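Local coordinates for protein threonine phosphate decarboxylase-like enzyme (Sulfurospirillum multivorans, PDB 6OUX) that catalyses the pyridoxal phosphate-dependent decarboxylation of L-serine O-phosphate to ethanolamine O-phosphate, a precursor in norcobamide biosynthesis, at residues N106-I111 against I206-F211; D160-F165 against D172-I177; L187-M192 against T222-T227; I194-L199 against T227-M232. All blocks are in the same frame, centred on the assembly; numbering follows the deposited sequence.

In the fold
Followed from the N terminus, the chain opens interaction 1 at 106-111, where helix 108-116 begins, and closes this long loop only at 206-211, the end of strand 204-208. Nested within it, interaction 2 makes a short turnback from helix 159-169 to strand 173-177, the sheet neighbour of 204-208. Interaction 3 starts at 187-192 and ends at 222-227, so it crosses interaction 1. Interaction 4 opens at 194-199 and closes at 227-232, crossing both 1 and 3 and sharing Thr227 with interaction 3. Together they tie the central seven-stranded sheet to helix 108-116 on one face and to helices 159-169, 189-198 and 227-232 on the other.

Interaction 1: residues N106-I111 against I206-F211; sequences NGATEI and IIDESF
Direct contact between the two segments is made by one methyl group: Ala108 CB, in the first turn of helix 108-116, reaches 3.2 Å from Ser210 OG and 3.8 Å from Asp208 OD1. Alanine suits this buried place, since the helix approaches closely enough to bring the Ala108 and Asp208 CA atoms within 6.9 Å. Asp208 CG, anti to the backbone N (chi1 -178°), carries the carboxylate out toward the helix start.

The polar interactions lie mostly within 206-211. Asp208 OD1 is gripped twice: the backbone N of Ser210 donates to it over 2.9 Å through a bent N-H (141°) on the anti side, tilted 35° out of the carboxylate plane, closing an Asx turn, and Ser210 OG gives a short 2.5 Å bond to its syn lone pair. Ser210 OG also pairs with Ser241 N. The seven-stranded sheet and its helices belong to the fold-type I PLP enzymes, in which an aspartate at the end of this strand commonly meets the pyridine nitrogen of the cofactor; the place of Asp208, close to Asn181, assigned to binding O-phospho-L-serine, is consistent with that role. An alanine in its place would remove both oxygens and would probably leave the backbone N and hydroxyl of Ser210 without this shared acceptor and the water without its mate on the strand.

On the other oxygen, a water donates to Asp208 OD2 at 2.6 Å and makes a weak, longer contact of 3.3 Å with Thr109 OG1.

Gly107, the N-cap residue, has a nearly fully extended backbone, and a CB on it would strike Glu110 OE1; its carbonyl accepts from Ile111 N.

Interaction 2: residues D160-F165 against D172-I177; sequences DKYCQF and DTVVLI
Tyr162 points its ring from helix 159-169 straight at strand 173-177, and the hydroxyl end of the ring comes up to the side chains of Val174 and Leu176. The tyrosine and Val174 approach from opposite directions: CG1 of the valine lies at the ring edge, near the ring plane, with Tyr162 CZ 4.0 Å from Val174 CG1. Leu176 instead slants across the end of the ring, its CD2 methyl 3.5 Å from Tyr162 CZ. With CG anti to the backbone N (chi1 179°), the ring is thrown outward from the helix, which lets it span a gap of 10.8 Å between the CA atoms of Tyr162 and Leu176. Tyrosine fits because its apolar ring is long enough to meet the branched strand residues while its hydroxyl has a polar mate: Tyr162 OH donates to a water 2.8 Å away, and that water donates in turn to Val175 O at 2.7 Å. A phenylalanine here would probably keep much of the ring packing but strip the bridging water of its hydroxyl donor, cutting the link to the strand backbone. Phe147 meets the Tyr162 ring edge-to-face, and Leu195 of helix 189-198 packs on it too. Helix 159-169 forms the connection of a beta-alpha-beta crossover, leading from strand 143-148 to the parallel strand 173-177 past strand 123-128, which lies between them in the sheet.

Interaction 3: residues L187-M192 against T222-T227; sequences LSLEKM and TCLSST
Leu189 spreads its two methyls over the loop that leads into helix 227-232. CD1 meets another leucine methyl, Leu189 CD1 to Leu224 CD2 being 4.2 Å, while Leu189 CD2 comes to 4.3 Å from the carbonyl oxygen of Ser225. Chi2 of 169° sets CD1 anti to CA, so that this branch reaches farthest, toward Leu224. A forked apolar side chain suits this place, because one branch can greet Leu224 and the other can turn toward the start of the next helix, where it also touches Val228 and Leu229.

Serines shape both segments. Ser188 is the N-cap of helix 189-198; its OG appears to accept from Lys191 N, though that oxygen's position is less certain, and Leu189 N is bonded to Glu217. On the loop side Ser225 OG accepts from Thr227 N in a nearly straight bond (3.1 Å, 170°), an ST turn leading into helix 227-232, and Ser226 OG is bonded to Glu209 past the end of strand 204-208.

Between the two segments, then, the contact is dispersive and undirected: the hydrogen bonds shape each segment and bind it to its surroundings, while Leu189 joins them by van der Waals contact with Leu224 and the Ser225 backbone.

Interaction 4: residues I194-L199 against T227-M232; sequences ILLKRL and TVLFDM
Leu196 CD1 packs against the Leu229 side chain from CB to both methyls: it lies 3.9 Å from Leu229 CB and 4.0 Å from each of Leu229 CD1 and CD2. The two side chains cross at about a right angle, one methyl set against a fork. Nearer the surface, Lys197 NZ stands 4.0 Å from Met232 SD, a van der Waals approach; the ammonium group has its hydrogen bond with Tyr233 OH. The lysine leaves its helix to one side, and bends at chi3 and chi4 (147° and 48°) bring its end over to the methionine, whose flexible thioether can adapt to the end of a charged side chain passing obliquely.

Both helices lie on the same face of the seven-stranded sheet, each in a beta-alpha-beta crossover: helix 189-198 leads from strand 173-177 to 204-208, and helix 227-232 from 204-208 to 236-241. Leucine suits the inner positions, since each must fill space toward a helix and the sheet at once. Leu196 rests on Ile205 and Leu229 on Ile207, alternate residues of the strand between the two crossovers. Arg198 forms salt bridges with Asp160 and Glu167, fastening helix 189-198 to helix 159-169.

Interaction 1: residues N106-I111 against I206-F211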
loop_
_atom_site.group_PDB
_atom_site.type_symbol
_atom_site.label_atom_id
_atom_site.label_comp_id
_atom_site.label_asym_id
_atom_site.label_seq_id
_atom_site.Cartn_x
_atom_site.Cartn_y
_atom_site.Cartn_z
ATOM N N ASN A 106 5.932 -0.325 0.011
ATOM C CA ASN A 106 5.278 -0.588 1.281
ATOM C C ASN A 106 6.130 -1.070 2.447
ATOM O O ASN A 106 5.787 -0.879 3.611
ATOM C CB ASN A 106 4.181 -1.626 1.062
ATOM C CG ASN A 106 3.034 -1.066 0.289
ATOM O OD1 ASN A 106 2.588 0.040 0.569
ATOM N ND2 ASN A 106 2.555 -1.811 -0.701
ATOM N N GLY A 107 7.226 -1.707 2.147
ATOM C CA GLY A 107 8.065 -2.283 3.184
ATOM C C GLY A 107 9.182 -3.034 2.544
ATOM O O GLY A 107 9.155 -3.285 1.335
ATOM N N ALA A 108 10.173 -3.387 3.349
ATOM C CA ALA A 108 11.324 -4.092 2.862
ATOM C C ALA A 108 10.949 -5.481 2.294
ATOM O O ALA A 108 11.303 -5.837 1.163
ATOM C CB ALA A 108 12.336 -4.211 3.986
ATOM N N THR A 109 10.188 -6.265 3.061
ATOM C CA THR A 109 9.768 -7.579 2.637
ATOM C C THR A 109 8.886 -7.557 1.357
ATOM O O THR A 109 9.106 -8.360 0.494
ATOM C CB THR A 109 9.076 -8.321 3.795
ATOM O OG1 THR A 109 9.969 -8.299 4.909
ATOM C CG2 THR A 109 8.795 -9.801 3.407
ATOM N N GLU A 110 7.958 -6.610 1.232
ATOM C CA GLU A 110 7.191 -6.423 -0.003
ATOM C C GLU A 110 8.107 -6.112 -1.208
ATOM O O GLU A 110 7.873 -6.643 -2.319
ATOM C CB GLU A 110 6.102 -5.353 0.099
ATOM C CG GLU A 110 5.013 -5.537 1.175
ATOM C CD GLU A 110 5.500 -5.414 2.637
ATOM O OE1 GLU A 110 6.583 -4.893 2.924
ATOM O OE2 GLU A 110 4.778 -5.856 3.564
ATOM N N ILE A 111 9.120 -5.267 -1.007
ATOM C CA ILE A 111 10.052 -4.973 -2.077
ATOM C C ILE A 111 10.849 -6.222 -2.464
ATOM O O ILE A 111 11.022 -6.483 -3.650
ATOM C CB ILE A 111 10.935 -3.775 -1.745
ATOM C CG1 ILE A 111 10.042 -2.508 -1.722
ATOM C CG2 ILE A 111 12.064 -3.634 -2.780
ATOM C CD1 ILE A 111 10.794 -1.324 -1.040
ATOM N N ILE A 206 21.059 -8.733 -2.598
ATOM C CA ILE A 206 20.022 -7.971 -1.939
ATOM C C ILE A 206 20.330 -7.938 -0.484
ATOM O O ILE A 206 20.522 -8.993 0.137
ATOM C CB ILE A 206 18.636 -8.615 -2.096
ATOM C CG1 ILE A 206 18.209 -8.535 -3.569
ATOM C CG2 ILE A 206 17.648 -7.916 -1.178
ATOM C CD1 ILE A 206 17.141 -9.527 -3.929
ATOM N N ILE A 207 20.445 -6.736 0.065
ATOM C CA ILE A 207 20.784 -6.593 1.483
ATOM C C ILE A 207 19.672 -5.816 2.140
ATOM O O ILE A 207 19.492 -4.604 1.869
ATOM C CB ILE A 207 22.125 -5.833 1.695
ATOM C CG1 ILE A 207 23.258 -6.492 0.912
ATOM C CG2 ILE A 207 22.428 -5.786 3.172
ATOM C CD1 ILE A 207 24.615 -5.792 0.909
ATOM N N ASP A 208 18.960 -6.490 3.031
ATOM C CA ASP A 208 17.927 -5.886 3.881
ATOM C C ASP A 208 18.567 -5.323 5.164
ATOM O O ASP A 208 18.927 -6.082 6.106
ATOM C CB ASP A 208 16.805 -6.873 4.176
ATOM C CG ASP A 208 15.697 -6.278 5.021
ATOM O OD1 ASP A 208 15.717 -5.096 5.426
ATOM O OD2 ASP A 208 14.767 -7.056 5.295
ATOM N N GLU A 209 18.742 -4.008 5.184
ATOM C CA GLU A 209 19.310 -3.369 6.366
ATOM C C GLU A 209 18.262 -2.706 7.242
ATOM O O GLU A 209 18.545 -1.662 7.868
ATOM C CB GLU A 209 20.363 -2.322 5.933
ATOM C CG GLU A 209 19.784 -1.192 5.087
ATOM C CD GLU A 209 20.688 0.015 5.025
ATOM O OE1 GLU A 209 21.884 -0.094 5.493
ATOM O OE2 GLU A 209 20.222 1.046 4.457
ATOM N N SER A 210 17.096 -3.279 7.288
ATOM C CA SER A 210 15.949 -2.670 8.004
ATOM C C SER A 210 16.233 -2.392 9.493
ATOM O O SER A 210 15.616 -1.498 10.115
ATOM C CB SER A 210 14.674 -3.537 7.853
ATOM O OG SER A 210 14.110 -3.472 6.540
ATOM N N PHE A 211 17.101 -3.200 10.092
ATOM C CA PHE A 211 17.500 -2.991 11.515
ATOM C C PHE A 211 18.821 -2.300 11.792
ATOM O O PHE A 211 19.297 -2.307 12.957
ATOM C CB PHE A 211 17.439 -4.370 12.226
ATOM C CG PHE A 211 16.113 -5.035 12.031
ATOM C CD1 PHE A 211 14.988 -4.478 12.580
ATOM C CD2 PHE A 211 15.967 -6.126 11.199
ATOM C CE1 PHE A 211 13.745 -5.037 12.383
ATOM C CE2 PHE A 211 14.721 -6.655 10.959
ATOM C CZ PHE A 211 13.616 -6.126 11.567
HETATM O O HOH W 1 13.186 -8.900 4.259
#

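Interaction 2: residues D160-F165 against D172-I177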
loop_
_atom_site.group_PDB
_atom_site.type_symbol
_atom_site.label_atom_id
_atom_site.label_comp_id
_atom_site.label_asym_id
_atom_site.label_seq_id
_atom_site.Cartn_x
_atom_site.Cartn_y
_atom_site.Cartn_z
ATOM N N ASP A 160 33.445 -16.422 5.122
ATOM C CA ASP A 160 34.229 -17.275 4.246
ATOM C C ASP A 160 33.449 -18.496 3.771
ATOM O O ASP A 160 33.491 -18.831 2.534
ATOM C CB ASP A 160 35.514 -17.683 4.940
ATOM C CG ASP A 160 36.390 -18.578 4.077
ATOM O OD1 ASP A 160 37.105 -18.082 3.181
ATOM O OD2 ASP A 160 36.361 -19.797 4.291
ATOM N N LYS A 161 32.761 -19.188 4.709
ATOM C CA LYS A 161 32.033 -20.403 4.336
ATOM C C LYS A 161 30.875 -20.073 3.474
ATOM O O LYS A 161 30.532 -20.823 2.576
ATOM C CB LYS A 161 31.554 -21.227 5.540
ATOM C CG LYS A 161 32.700 -21.933 6.235
ATOM C CD LYS A 161 32.297 -22.582 7.546
ATOM C CE LYS A 161 33.546 -23.064 8.297
ATOM N NZ LYS A 161 33.134 -23.747 9.549
ATOM N N TYR A 162 30.236 -18.977 3.786
ATOM C CA TYR A 162 29.123 -18.503 2.989
ATOM C C TYR A 162 29.573 -18.241 1.545
ATOM O O TYR A 162 28.932 -18.696 0.627
ATOM C CB TYR A 162 28.606 -17.242 3.575
ATOM C CG TYR A 162 27.466 -16.674 2.781
ATOM C CD1 TYR A 162 26.191 -17.249 2.847
ATOM C CD2 TYR A 162 27.663 -15.602 1.966
ATOM C CE1 TYR A 162 25.142 -16.717 2.140
ATOM C CE2 TYR A 162 26.621 -15.063 1.231
ATOM C CZ TYR A 162 25.389 -15.629 1.295
ATOM O OH TYR A 162 24.377 -15.097 0.546
ATOM N N CYS A 163 30.680 -17.525 1.371
ATOM C CA CYS A 163 31.204 -17.246 0.052
ATOM C C CYS A 163 31.515 -18.523 -0.738
ATOM O O CYS A 163 31.212 -18.605 -1.909
ATOM C CB CYS A 163 32.449 -16.402 0.158
ATOM S SG CYS A 163 32.043 -14.698 0.528
ATOM N N GLN A 164 32.127 -19.504 -0.086
ATOM C CA GLN A 164 32.415 -20.751 -0.752
ATOM C C GLN A 164 31.116 -21.493 -1.188
ATOM O O GLN A 164 31.034 -22.060 -2.271
ATOM C CB GLN A 164 33.241 -21.634 0.171
ATOM C CG GLN A 164 33.695 -22.889 -0.508
ATOM C CD GLN A 164 34.529 -22.575 -1.751
ATOM O OE1 GLN A 164 34.115 -22.846 -2.889
ATOM N NE2 GLN A 164 35.651 -21.948 -1.551
ATOM N N PHE A 165 30.112 -21.454 -0.318
ATOM C CA PHE A 165 28.803 -21.958 -0.600
ATOM C C PHE A 165 28.203 -21.264 -1.849
ATOM O O PHE A 165 27.670 -21.946 -2.748
ATOM C CB PHE A 165 27.892 -21.759 0.615
ATOM C CG PHE A 165 26.478 -22.131 0.370
ATOM C CD1 PHE A 165 26.118 -23.472 0.276
ATOM C CD2 PHE A 165 25.511 -21.167 0.198
ATOM C CE1 PHE A 165 24.798 -23.834 0.012
ATOM C CE2 PHE A 165 24.187 -21.507 -0.047
ATOM C CZ PHE A 165 23.828 -22.843 -0.138
ATOM N N ASP A 172 21.861 -16.863 -9.023
ATOM C CA ASP A 172 21.899 -15.574 -9.629
ATOM C C ASP A 172 21.551 -14.444 -8.626
ATOM O O ASP A 172 21.809 -13.261 -8.910
ATOM C CB ASP A 172 20.965 -15.485 -10.828
ATOM C CG ASP A 172 19.537 -15.820 -10.489
ATOM O OD1 ASP A 172 18.821 -14.964 -9.919
ATOM O OD2 ASP A 172 19.101 -16.958 -10.812
ATOM N N THR A 173 20.882 -14.790 -7.519
ATOM C CA THR A 173 20.369 -13.790 -6.544
ATOM C C THR A 173 20.652 -14.330 -5.144
ATOM O O THR A 173 20.478 -15.544 -4.861
ATOM C CB THR A 173 18.864 -13.582 -6.716
ATOM O OG1 THR A 173 18.587 -13.236 -8.084
ATOM C CG2 THR A 173 18.285 -12.445 -5.775
ATOM N N VAL A 174 21.164 -13.463 -4.294
ATOM C CA VAL A 174 21.329 -13.772 -2.883
ATOM C C VAL A 174 20.539 -12.738 -2.033
ATOM O O VAL A 174 20.390 -11.581 -2.460
ATOM C CB VAL A 174 22.837 -13.689 -2.621
ATOM C CG1 VAL A 174 23.200 -13.385 -1.221
ATOM C CG2 VAL A 174 23.543 -14.935 -3.217
ATOM N N VAL A 175 19.975 -13.195 -0.908
ATOM C CA VAL A 175 19.337 -12.286 0.128
ATOM C C VAL A 175 20.087 -12.362 1.460
ATOM O O VAL A 175 20.247 -13.439 2.000
ATOM C CB VAL A 175 17.892 -12.623 0.379
ATOM C CG1 VAL A 175 17.229 -11.622 1.366
ATOM C CG2 VAL A 175 17.117 -12.679 -0.917
ATOM N N LEU A 176 20.627 -11.218 1.923
ATOM C CA LEU A 176 21.266 -11.105 3.208
ATOM C C LEU A 176 20.421 -10.097 4.030
ATOM O O LEU A 176 19.901 -9.084 3.523
ATOM C CB LEU A 176 22.708 -10.625 3.105
ATOM C CG LEU A 176 23.697 -11.459 2.255
ATOM C CD1 LEU A 176 25.060 -10.816 2.123
ATOM C CD2 LEU A 176 23.871 -12.838 2.873
ATOM N N ILE A 177 20.182 -10.439 5.268
ATOM C CA ILE A 177 19.463 -9.576 6.192
ATOM C C ILE A 177 20.504 -9.133 7.244
ATOM O O ILE A 177 21.040 -9.988 7.951
ATOM C CB ILE A 177 18.331 -10.287 6.864
ATOM C CG1 ILE A 177 17.505 -11.134 5.884
ATOM C CG2 ILE A 177 17.430 -9.285 7.645
ATOM C CD1 ILE A 177 16.811 -10.375 4.800
HETATM O O HOH W 2 21.720 -15.604 1.329
#

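Interaction 3: residues L187-M192 against T222-T227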
loop_
_atom_site.group_PDB
_atom_site.type_symbol
_atom_site.label_atom_id
_atom_site.label_comp_id
_atom_site.label_asym_id
_atom_site.label_seq_id
_atom_site.Cartn_x
_atom_site.Cartn_y
_atom_site.Cartn_z
ATOM N N LEU A 187 26.864 -8.275 10.885
ATOM C CA LEU A 187 28.168 -8.374 10.227
ATOM C C LEU A 187 28.712 -6.977 9.978
ATOM O O LEU A 187 28.018 -6.151 9.333
ATOM C CB LEU A 187 27.987 -9.050 8.863
ATOM C CG LEU A 187 29.293 -9.507 8.191
ATOM C CD1 LEU A 187 29.948 -10.607 9.024
ATOM C CD2 LEU A 187 29.009 -10.000 6.797
ATOM N N SER A 188 29.933 -6.715 10.452
ATOM C CA SER A 188 30.588 -5.387 10.285
ATOM C C SER A 188 30.701 -4.918 8.848
ATOM O O SER A 188 30.730 -5.737 7.915
ATOM C CB SER A 188 32.029 -5.407 10.852
ATOM O OG SER A 188 32.809 -6.353 10.146
ATOM N N LEU A 189 30.833 -3.610 8.678
ATOM C CA LEU A 189 31.054 -3.050 7.355
ATOM C C LEU A 189 32.370 -3.627 6.817
ATOM O O LEU A 189 32.459 -4.007 5.655
ATOM C CB LEU A 189 31.135 -1.513 7.396
ATOM C CG LEU A 189 29.777 -0.808 7.298
ATOM C CD1 LEU A 189 29.840 0.691 7.609
ATOM C CD2 LEU A 189 29.156 -1.048 5.914
ATOM N N GLU A 190 33.373 -3.723 7.679
ATOM C CA GLU A 190 34.650 -4.267 7.262
ATOM C C GLU A 190 34.454 -5.628 6.627
ATOM O O GLU A 190 35.010 -5.914 5.572
ATOM C CB GLU A 190 35.617 -4.369 8.425
ATOM C CG GLU A 190 36.918 -5.113 8.092
ATOM C CD GLU A 190 38.018 -4.898 9.130
ATOM O OE1 GLU A 190 38.621 -5.881 9.544
ATOM O OE2 GLU A 190 38.273 -3.740 9.523
ATOM N N LYS A 191 33.709 -6.483 7.280
ATOM C CA LYS A 191 33.505 -7.863 6.773
ATOM C C LYS A 191 32.536 -7.954 5.595
ATOM O O LYS A 191 32.724 -8.809 4.735
ATOM C CB LYS A 191 33.013 -8.785 7.874
ATOM C CG LYS A 191 33.941 -8.767 9.064
ATOM C CD LYS A 191 34.864 -9.955 9.127
ATOM C CE LYS A 191 34.327 -10.994 10.104
ATOM N NZ LYS A 191 34.677 -10.667 11.506
ATOM N N MET A 192 31.521 -7.095 5.569
ATOM C CA MET A 192 30.660 -6.977 4.400
ATOM C C MET A 192 31.472 -6.624 3.140
ATOM O O MET A 192 31.151 -7.139 2.065
ATOM C CB MET A 192 29.505 -5.927 4.574
ATOM C CG MET A 192 28.269 -6.397 5.321
ATOM S SD MET A 192 27.423 -7.939 4.756
ATOM C CE MET A 192 27.499 -7.646 3.115
ATOM N N THR A 222 27.742 6.141 16.182
ATOM C CA THR A 222 27.644 6.708 14.826
ATOM C C THR A 222 26.623 5.901 14.005
ATOM O O THR A 222 26.695 4.669 13.979
ATOM C CB THR A 222 29.026 6.720 14.130
ATOM O OG1 THR A 222 30.016 7.318 14.980
ATOM C CG2 THR A 222 28.986 7.525 12.797
ATOM N N CYS A 223 25.642 6.564 13.389
ATOM C CA CYS A 223 24.602 5.848 12.651
ATOM C C CYS A 223 25.287 5.147 11.480
ATOM O O CYS A 223 26.100 5.735 10.806
ATOM C CB CYS A 223 23.534 6.751 12.135
ATOM S SG CYS A 223 22.109 5.862 11.478
ATOM N N LEU A 224 24.989 3.879 11.302
ATOM C CA LEU A 224 25.556 3.068 10.238
ATOM C C LEU A 224 24.620 3.119 9.087
ATOM O O LEU A 224 23.441 3.371 9.267
ATOM C CB LEU A 224 25.689 1.608 10.692
ATOM C CG LEU A 224 26.656 1.387 11.859
ATOM C CD1 LEU A 224 26.432 0.031 12.484
ATOM C CD2 LEU A 224 28.097 1.556 11.376
ATOM N N SER A 225 25.149 2.818 7.906
ATOM C CA SER A 225 24.375 2.844 6.689
ATOM C C SER A 225 25.043 1.951 5.651
ATOM O O SER A 225 26.228 2.053 5.492
ATOM C CB SER A 225 24.379 4.240 6.106
ATOM O OG SER A 225 23.689 4.137 4.880
ATOM N N SER A 226 24.277 1.140 4.945
ATOM C CA SER A 226 24.793 0.266 3.844
ATOM C C SER A 226 24.805 1.035 2.434
ATOM O O SER A 226 25.101 0.428 1.376
ATOM C CB SER A 226 23.926 -1.017 3.736
ATOM O OG SER A 226 23.718 -1.715 4.941
ATOM N N THR A 227 24.513 2.362 2.421
ATOM C CA THR A 227 24.631 3.135 1.141
ATOM C C THR A 227 26.050 3.094 0.540
ATOM O O THR A 227 26.177 3.049 -0.701
ATOM C CB THR A 227 24.176 4.596 1.343
ATOM O OG1 THR A 227 22.836 4.605 1.816
ATOM C CG2 THR A 227 24.188 5.462 0.069
#

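Interaction 4: residues I194-L199 against T227-M232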
loop_
_atom_site.group_PDB
_atom_site.type_symbol
_atom_site.label_atom_id
_atom_site.label_comp_id
_atom_site.label_asym_id
_atom_site.label_seq_id
_atom_site.Cartn_x
_atom_site.Cartn_y
_atom_site.Cartn_z
ATOM N N ILE A 194 34.691 -7.342 2.376
ATOM C CA ILE A 194 35.371 -8.604 2.000
ATOM C C ILE A 194 34.446 -9.572 1.299
ATOM O O ILE A 194 34.741 -10.042 0.192
ATOM C CB ILE A 194 36.004 -9.282 3.228
ATOM C CG1 ILE A 194 37.093 -8.381 3.782
ATOM C CG2 ILE A 194 36.594 -10.651 2.871
ATOM C CD1 ILE A 194 37.411 -8.721 5.212
ATOM N N LEU A 195 33.286 -9.814 1.889
ATOM C CA LEU A 195 32.265 -10.681 1.274
ATOM C C LEU A 195 31.882 -10.187 -0.104
ATOM O O LEU A 195 31.911 -10.965 -1.092
ATOM C CB LEU A 195 31.050 -10.818 2.195
ATOM C CG LEU A 195 29.828 -11.634 1.719
ATOM C CD1 LEU A 195 29.034 -12.150 2.913
ATOM C CD2 LEU A 195 28.899 -10.862 0.753
ATOM N N LEU A 196 31.546 -8.880 -0.195
ATOM C CA LEU A 196 31.048 -8.325 -1.481
ATOM C C LEU A 196 32.117 -8.255 -2.580
ATOM O O LEU A 196 31.832 -8.440 -3.759
ATOM C CB LEU A 196 30.447 -6.903 -1.311
ATOM C CG LEU A 196 29.179 -6.856 -0.463
ATOM C CD1 LEU A 196 28.788 -5.423 -0.211
ATOM C CD2 LEU A 196 28.052 -7.629 -1.127
ATOM N N LYS A 197 33.338 -8.010 -2.205
ATOM C CA LYS A 197 34.400 -8.112 -3.191
ATOM C C LYS A 197 34.475 -9.527 -3.828
ATOM O O LYS A 197 34.546 -9.659 -5.062
ATOM C CB LYS A 197 35.732 -7.756 -2.572
ATOM C CG LYS A 197 35.839 -6.283 -2.282
ATOM C CD LYS A 197 37.157 -5.967 -1.578
ATOM C CE LYS A 197 37.673 -4.583 -1.978
ATOM N NZ LYS A 197 36.609 -3.523 -1.891
ATOM N N ARG A 198 34.464 -10.532 -2.974
ATOM C CA ARG A 198 34.519 -11.947 -3.399
ATOM C C ARG A 198 33.299 -12.387 -4.187
ATOM O O ARG A 198 33.398 -13.303 -5.043
ATOM C CB ARG A 198 34.714 -12.832 -2.172
ATOM C CG ARG A 198 34.735 -14.321 -2.396
ATOM C CD ARG A 198 35.397 -15.072 -1.239
ATOM N NE ARG A 198 35.383 -16.502 -1.493
ATOM C CZ ARG A 198 35.705 -17.449 -0.607
ATOM N NH1 ARG A 198 36.090 -17.146 0.643
ATOM N NH2 ARG A 198 35.576 -18.713 -0.969
ATOM N N LEU A 199 32.137 -11.803 -3.890
ATOM C CA LEU A 199 30.898 -12.165 -4.601
ATOM C C LEU A 199 30.495 -11.242 -5.721
ATOM O O LEU A 199 29.329 -11.187 -6.109
ATOM C CB LEU A 199 29.769 -12.342 -3.600
ATOM C CG LEU A 199 30.068 -13.444 -2.567
ATOM C CD1 LEU A 199 28.852 -13.619 -1.669
ATOM C CD2 LEU A 199 30.398 -14.808 -3.198
ATOM N N THR A 227 24.513 2.362 2.421
ATOM C CA THR A 227 24.631 3.135 1.141
ATOM C C THR A 227 26.050 3.094 0.540
ATOM O O THR A 227 26.177 3.049 -0.701
ATOM C CB THR A 227 24.176 4.596 1.343
ATOM O OG1 THR A 227 22.836 4.605 1.816
ATOM C CG2 THR A 227 24.188 5.462 0.069
ATOM N N VAL A 228 27.083 3.130 1.394
ATOM C CA VAL A 228 28.481 2.916 0.988
ATOM C C VAL A 228 28.638 1.661 0.135
ATOM O O VAL A 228 29.322 1.667 -0.878
ATOM C CB VAL A 228 29.554 2.790 2.118
ATOM C CG1 VAL A 228 29.852 4.095 2.768
ATOM C CG2 VAL A 228 29.226 1.790 3.195
ATOM N N LEU A 229 27.952 0.603 0.516
ATOM C CA LEU A 229 27.977 -0.651 -0.261
ATOM C C LEU A 229 27.273 -0.557 -1.597
ATOM O O LEU A 229 27.793 -1.051 -2.645
ATOM C CB LEU A 229 27.421 -1.803 0.552
ATOM C CG LEU A 229 27.971 -1.939 1.942
ATOM C CD1 LEU A 229 27.205 -3.104 2.633
ATOM C CD2 LEU A 229 29.483 -2.161 2.003
ATOM N N PHE A 230 26.122 0.101 -1.605
ATOM C CA PHE A 230 25.440 0.401 -2.846
ATOM C C PHE A 230 26.331 1.201 -3.784
ATOM O O PHE A 230 26.439 0.867 -4.989
ATOM C CB PHE A 230 24.143 1.190 -2.581
ATOM C CG PHE A 230 23.398 1.561 -3.854
ATOM C CD1 PHE A 230 22.853 0.590 -4.599
ATOM C CD2 PHE A 230 23.287 2.873 -4.273
ATOM C CE1 PHE A 230 22.139 0.882 -5.738
ATOM C CE2 PHE A 230 22.602 3.198 -5.421
ATOM C CZ PHE A 230 22.038 2.205 -6.160
ATOM N N ASP A 231 27.039 2.195 -3.252
ATOM C CA ASP A 231 27.852 3.038 -4.122
ATOM C C ASP A 231 29.082 2.349 -4.739
ATOM O O ASP A 231 29.474 2.692 -5.879
ATOM C CB ASP A 231 28.303 4.303 -3.432
ATOM C CG ASP A 231 27.195 5.276 -3.191
ATOM O OD1 ASP A 231 26.074 5.211 -3.795
ATOM O OD2 ASP A 231 27.499 6.117 -2.331
ATOM N N MET A 232 29.644 1.369 -4.010
ATOM C CA MET A 232 30.882 0.741 -4.378
ATOM C C MET A 232 30.692 -0.516 -5.244
ATOM O O MET A 232 31.526 -0.795 -6.077
ATOM C CB MET A 232 31.713 0.408 -3.105
ATOM C CG MET A 232 33.116 -0.199 -3.381
ATOM S SD MET A 232 34.154 -0.308 -1.899
ATOM C CE MET A 232 34.138 1.369 -1.360
#